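Local coordinates for protein GTP pyrophosphokinase YjbM (Bacillus subtilis, PDB 5DEC) that makes the alarmone (p)ppGpp by transferring pyrophosphate from ATP to GDP or GTP, working as an allosterically regulated homotetramer, at residues B[151-161]-B[180-191]. Residues are numbered along the deposited sequence; the frame is centred on the assembly and turned at random.
Sequences TLAMNFWATIE and LQRASEAASRLD
Helix segments 152-161 and 180-191 run antiparallel, their axes 9.0 Å apart at 169°, and Ala153 and Ala187 touch where the backbones come nearest, the CA of Ala153 lying 5.5 Å from the CA of Ala187. Two bare methyls let the backbones come this close.

Further along, where the backbones stand wider apart, Trp157 fills the gap, its indole offering both an N-H and a broad face. Its CG lies anti to the backbone N (chi1 -176°), which carries the ring across to the other helix. There NE1 of Trp157 donates to O of Leu180 at 2.8 Å, with the acceptor near the ring plane and the N-H nearly straight on it (163°). The carbonyl also accepts the helical bond from Ser184 N, the two donors arriving from opposite faces of its plane. CB of Ser184 sits over one indole face, a CH-pi contact 3.6 Å from the centroid of the five-membered ring, while CB of Glu161 lies over the other. The Leu180 and Trp157 side chains cross at about a right angle, with CG of Leu180 3.8 Å from CZ2 of Trp157; the branched leucine also sets CD2 against CG of Glu161. Without the indole, with an alanine here, a gap is likely to open between the helices beside Leu180 and Ser184, and the Leu180 carbonyl to lose its second donor.

At the opposite end, Thr151 OG1 donates to Asp191 OD2 (2.6 Å), on the syn side but somewhat out of the carboxylate plane, while accepting from Met154 N as N-cap; a hydroxyl suits both roles.

A polar bond thus fastens each end of a buried apolar seam. Glu161, a product-site residue, flanks it while Lys119 and Ser121 hold its carboxylate. Asp191 suits its place because OD2 takes both the Thr151 hydroxyl and a salt bridge from Arg124, which probably offsets the cost of burying its charge.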
loop_
_atom_site.group_PDB
_atom_site.type_symbol
_atom_site.label_atom_id
_atom_site.label_comp_id
_atom_site.label_asym_id
_atom_site.label_seq_id
_atom_site.Cartn_x
_atom_site.Cartn_y
_atom_site.Cartn_z
ATOM N N THR B 151 23.240 6.499 4.968
ATOM C CA THR B 151 22.582 7.473 5.832
ATOM C C THR B 151 21.665 8.323 4.975
ATOM O O THR B 151 21.773 8.315 3.746
ATOM C CB THR B 151 23.563 8.402 6.595
ATOM O OG1 THR B 151 24.353 9.131 5.649
ATOM C CG2 THR B 151 24.500 7.595 7.505
ATOM N N LEU B 152 20.765 9.046 5.631
ATOM C CA LEU B 152 19.877 9.981 4.967
ATOM C C LEU B 152 20.659 11.004 4.128
ATOM O O LEU B 152 20.279 11.315 2.997
ATOM C CB LEU B 152 19.002 10.700 6.006
ATOM C CG LEU B 152 18.017 9.820 6.803
ATOM C CD1 LEU B 152 17.382 10.566 7.994
ATOM C CD2 LEU B 152 16.942 9.275 5.887
ATOM N N ALA B 153 21.737 11.532 4.699
ATOM C CA ALA B 153 22.538 12.557 4.046
ATOM C C ALA B 153 23.293 12.008 2.834
ATOM O O ALA B 153 23.364 12.660 1.793
ATOM C CB ALA B 153 23.510 13.173 5.051
ATOM N N MET B 154 23.865 10.809 2.978
ATOM C CA MET B 154 24.458 10.073 1.851
ATOM C C MET B 154 23.440 9.850 0.736
ATOM O O MET B 154 23.749 9.975 -0.449
ATOM C CB MET B 154 24.960 8.700 2.317
ATOM C CG MET B 154 26.137 8.737 3.258
ATOM S SD MET B 154 26.340 7.179 4.163
ATOM C CE MET B 154 26.400 5.958 2.939
ATOM N N ASN B 155 22.242 9.433 1.116
ATOM C CA ASN B 155 21.224 9.144 0.122
ATOM C C ASN B 155 20.830 10.425 -0.615
ATOM O O ASN B 155 20.631 10.434 -1.832
ATOM C CB ASN B 155 19.988 8.502 0.770
ATOM C CG ASN B 155 18.939 8.109 -0.258
ATOM O OD1 ASN B 155 19.232 7.363 -1.186
ATOM N ND2 ASN B 155 17.710 8.565 -0.068
ATOM N N PHE B 156 20.712 11.506 0.142
ATOM C CA PHE B 156 20.379 12.802 -0.461
ATOM C C PHE B 156 21.438 13.199 -1.497
ATOM O O PHE B 156 21.117 13.511 -2.657
ATOM C CB PHE B 156 20.243 13.860 0.641
ATOM C CG PHE B 156 19.972 15.245 0.135
ATOM C CD1 PHE B 156 19.277 15.457 -1.050
ATOM C CD2 PHE B 156 20.370 16.339 0.873
ATOM C CE1 PHE B 156 19.038 16.743 -1.510
ATOM C CE2 PHE B 156 20.115 17.637 0.423
ATOM C CZ PHE B 156 19.437 17.830 -0.749
ATOM N N TRP B 157 22.695 13.187 -1.077
ATOM C CA TRP B 157 23.789 13.547 -2.003
ATOM C C TRP B 157 23.810 12.644 -3.239
ATOM O O TRP B 157 23.934 13.131 -4.375
ATOM C CB TRP B 157 25.151 13.506 -1.301
ATOM C CG TRP B 157 26.217 13.968 -2.220
ATOM C CD1 TRP B 157 26.628 15.251 -2.401
ATOM C CD2 TRP B 157 26.956 13.160 -3.156
ATOM N NE1 TRP B 157 27.617 15.299 -3.372
ATOM C CE2 TRP B 157 27.823 14.050 -3.848
ATOM C CE3 TRP B 157 26.986 11.806 -3.448
ATOM C CZ2 TRP B 157 28.708 13.573 -4.823
ATOM C CZ3 TRP B 157 27.842 11.353 -4.417
ATOM C CH2 TRP B 157 28.715 12.236 -5.088
ATOM N N ALA B 158 23.697 11.331 -3.039
ATOM C CA ALA B 158 23.759 10.401 -4.169
ATOM C C ALA B 158 22.620 10.604 -5.153
ATOM O O ALA B 158 22.778 10.396 -6.371
ATOM C CB ALA B 158 23.782 8.952 -3.673
ATOM N N THR B 159 21.457 10.975 -4.632
ATOM C CA THR B 159 20.288 11.225 -5.470
ATOM C C THR B 159 20.519 12.436 -6.366
ATOM O O THR B 159 20.152 12.432 -7.557
ATOM C CB THR B 159 19.022 11.418 -4.602
ATOM O OG1 THR B 159 18.775 10.204 -3.875
ATOM C CG2 THR B 159 17.803 11.774 -5.458
ATOM N N ILE B 160 21.122 13.480 -5.796
ATOM C CA ILE B 160 21.450 14.676 -6.570
ATOM C C ILE B 160 22.498 14.367 -7.620
ATOM O O ILE B 160 22.373 14.773 -8.786
ATOM C CB ILE B 160 21.984 15.812 -5.668
ATOM C CG1 ILE B 160 20.921 16.277 -4.666
ATOM C CG2 ILE B 160 22.433 16.998 -6.517
ATOM C CD1 ILE B 160 19.667 16.806 -5.310
ATOM N N GLU B 161 23.548 13.647 -7.224
ATOM C CA GLU B 161 24.571 13.275 -8.192
ATOM C C GLU B 161 23.998 12.455 -9.354
ATOM O O GLU B 161 24.400 12.619 -10.520
ATOM C CB GLU B 161 25.698 12.471 -7.536
ATOM C CG GLU B 161 26.674 11.969 -8.599
ATOM C CD GLU B 161 27.631 10.924 -8.090
ATOM O OE1 GLU B 161 28.846 11.202 -8.035
ATOM O OE2 GLU B 161 27.156 9.828 -7.722
ATOM N N LEU B 180 29.372 19.989 -6.324
ATOM C CA LEU B 180 28.860 18.669 -5.957
ATOM C C LEU B 180 29.819 17.996 -5.003
ATOM O O LEU B 180 29.410 17.352 -4.046
ATOM C CB LEU B 180 28.686 17.810 -7.209
ATOM C CG LEU B 180 27.901 16.519 -7.081
ATOM C CD1 LEU B 180 26.541 16.769 -6.497
ATOM C CD2 LEU B 180 27.834 15.829 -8.453
ATOM N N GLN B 181 31.117 18.162 -5.269
ATOM C CA GLN B 181 32.133 17.624 -4.380
ATOM C C GLN B 181 32.077 18.341 -3.027
ATOM O O GLN B 181 32.196 17.700 -1.979
ATOM C CB GLN B 181 33.527 17.738 -5.022
ATOM C CG GLN B 181 34.691 17.575 -4.055
ATOM C CD GLN B 181 34.822 16.167 -3.504
ATOM O OE1 GLN B 181 34.464 15.198 -4.166
ATOM N NE2 GLN B 181 35.355 16.047 -2.292
ATOM N N ARG B 182 31.874 19.662 -3.025
ATOM C CA ARG B 182 31.713 20.358 -1.732
ATOM C C ARG B 182 30.485 19.875 -0.974
ATOM O O ARG B 182 30.503 19.778 0.271
ATOM C CB ARG B 182 31.584 21.881 -1.871
ATOM C CG ARG B 182 32.824 22.652 -2.258
ATOM C CD ARG B 182 32.669 24.105 -1.727
ATOM N NE ARG B 182 34.003 24.617 -1.437
ATOM C CZ ARG B 182 34.489 24.938 -0.241
ATOM N NH1 ARG B 182 33.753 24.888 0.878
ATOM N NH2 ARG B 182 35.729 25.370 -0.187
ATOM N N ALA B 183 29.409 19.599 -1.707
ATOM C CA ALA B 183 28.194 19.118 -1.057
ATOM C C ALA B 183 28.443 17.763 -0.410
ATOM O O ALA B 183 27.895 17.480 0.666
ATOM C CB ALA B 183 27.015 19.044 -2.055
ATOM N N SER B 184 29.252 16.914 -1.047
ATOM C CA SER B 184 29.526 15.601 -0.449
ATOM C C SER B 184 30.288 15.726 0.862
ATOM O O SER B 184 30.055 14.969 1.807
ATOM C CB SER B 184 30.291 14.678 -1.413
ATOM O OG SER B 184 31.682 14.923 -1.424
ATOM N N GLU B 185 31.217 16.673 0.919
ATOM C CA GLU B 185 31.947 16.926 2.159
ATOM C C GLU B 185 31.024 17.501 3.226
ATOM O O GLU B 185 31.120 17.143 4.394
ATOM C CB GLU B 185 33.127 17.889 1.897
ATOM C CG GLU B 185 34.265 17.200 1.134
ATOM C CD GLU B 185 35.167 18.164 0.370
ATOM O OE1 GLU B 185 35.021 19.396 0.535
ATOM O OE2 GLU B 185 36.006 17.681 -0.421
ATOM N N ALA B 186 30.134 18.404 2.827
ATOM C CA ALA B 186 29.167 18.964 3.746
ATOM C C ALA B 186 28.233 17.875 4.301
ATOM O O ALA B 186 27.917 17.881 5.498
ATOM C CB ALA B 186 28.367 20.079 3.065
ATOM N N ALA B 187 27.782 16.952 3.443
ATOM C CA ALA B 187 26.958 15.829 3.911
ATOM C C ALA B 187 27.744 14.946 4.888
ATOM O O ALA B 187 27.214 14.472 5.884
ATOM C CB ALA B 187 26.453 14.981 2.723
ATOM N N SER B 188 29.004 14.691 4.557
ATOM C CA SER B 188 29.879 13.928 5.433
ATOM C C SER B 188 30.061 14.615 6.797
ATOM O O SER B 188 30.008 13.962 7.854
ATOM C CB SER B 188 31.243 13.717 4.763
ATOM O OG SER B 188 32.094 12.974 5.612
ATOM N N ARG B 189 30.241 15.935 6.791
ATOM C CA ARG B 189 30.377 16.620 8.070
ATOM C C ARG B 189 29.102 16.581 8.894
ATOM O O ARG B 189 29.159 16.479 10.110
ATOM C CB ARG B 189 30.789 18.084 7.898
ATOM C CG ARG B 189 32.276 18.248 7.583
ATOM C CD ARG B 189 32.656 19.720 7.618
ATOM N NE ARG B 189 32.127 20.431 6.463
ATOM C CZ ARG B 189 32.774 20.622 5.319
ATOM N NH1 ARG B 189 34.011 20.170 5.161
ATOM N NH2 ARG B 189 32.177 21.287 4.340
ATOM N N LEU B 190 27.954 16.672 8.234
ATOM C CA LEU B 190 26.693 16.550 8.945
ATOM C C LEU B 190 26.605 15.188 9.618
ATOM O O LEU B 190 26.216 15.105 10.781
ATOM C CB LEU B 190 25.508 16.775 7.993
ATOM C CG LEU B 190 24.107 16.499 8.547
ATOM C CD1 LEU B 190 23.862 17.337 9.793
ATOM C CD2 LEU B 190 23.059 16.786 7.488
ATOM N N ASP B 191 26.965 14.126 8.898
ATOM C CA ASP B 191 26.918 12.785 9.482
ATOM C C ASP B 191 27.866 12.678 10.684
ATOM O O ASP B 191 27.526 12.047 11.676
ATOM C CB ASP B 191 27.253 11.715 8.436
ATOM C CG ASP B 191 26.018 11.274 7.638
ATOM O OD1 ASP B 191 24.877 11.477 8.126
ATOM O OD2 ASP B 191 26.191 10.758 6.506
#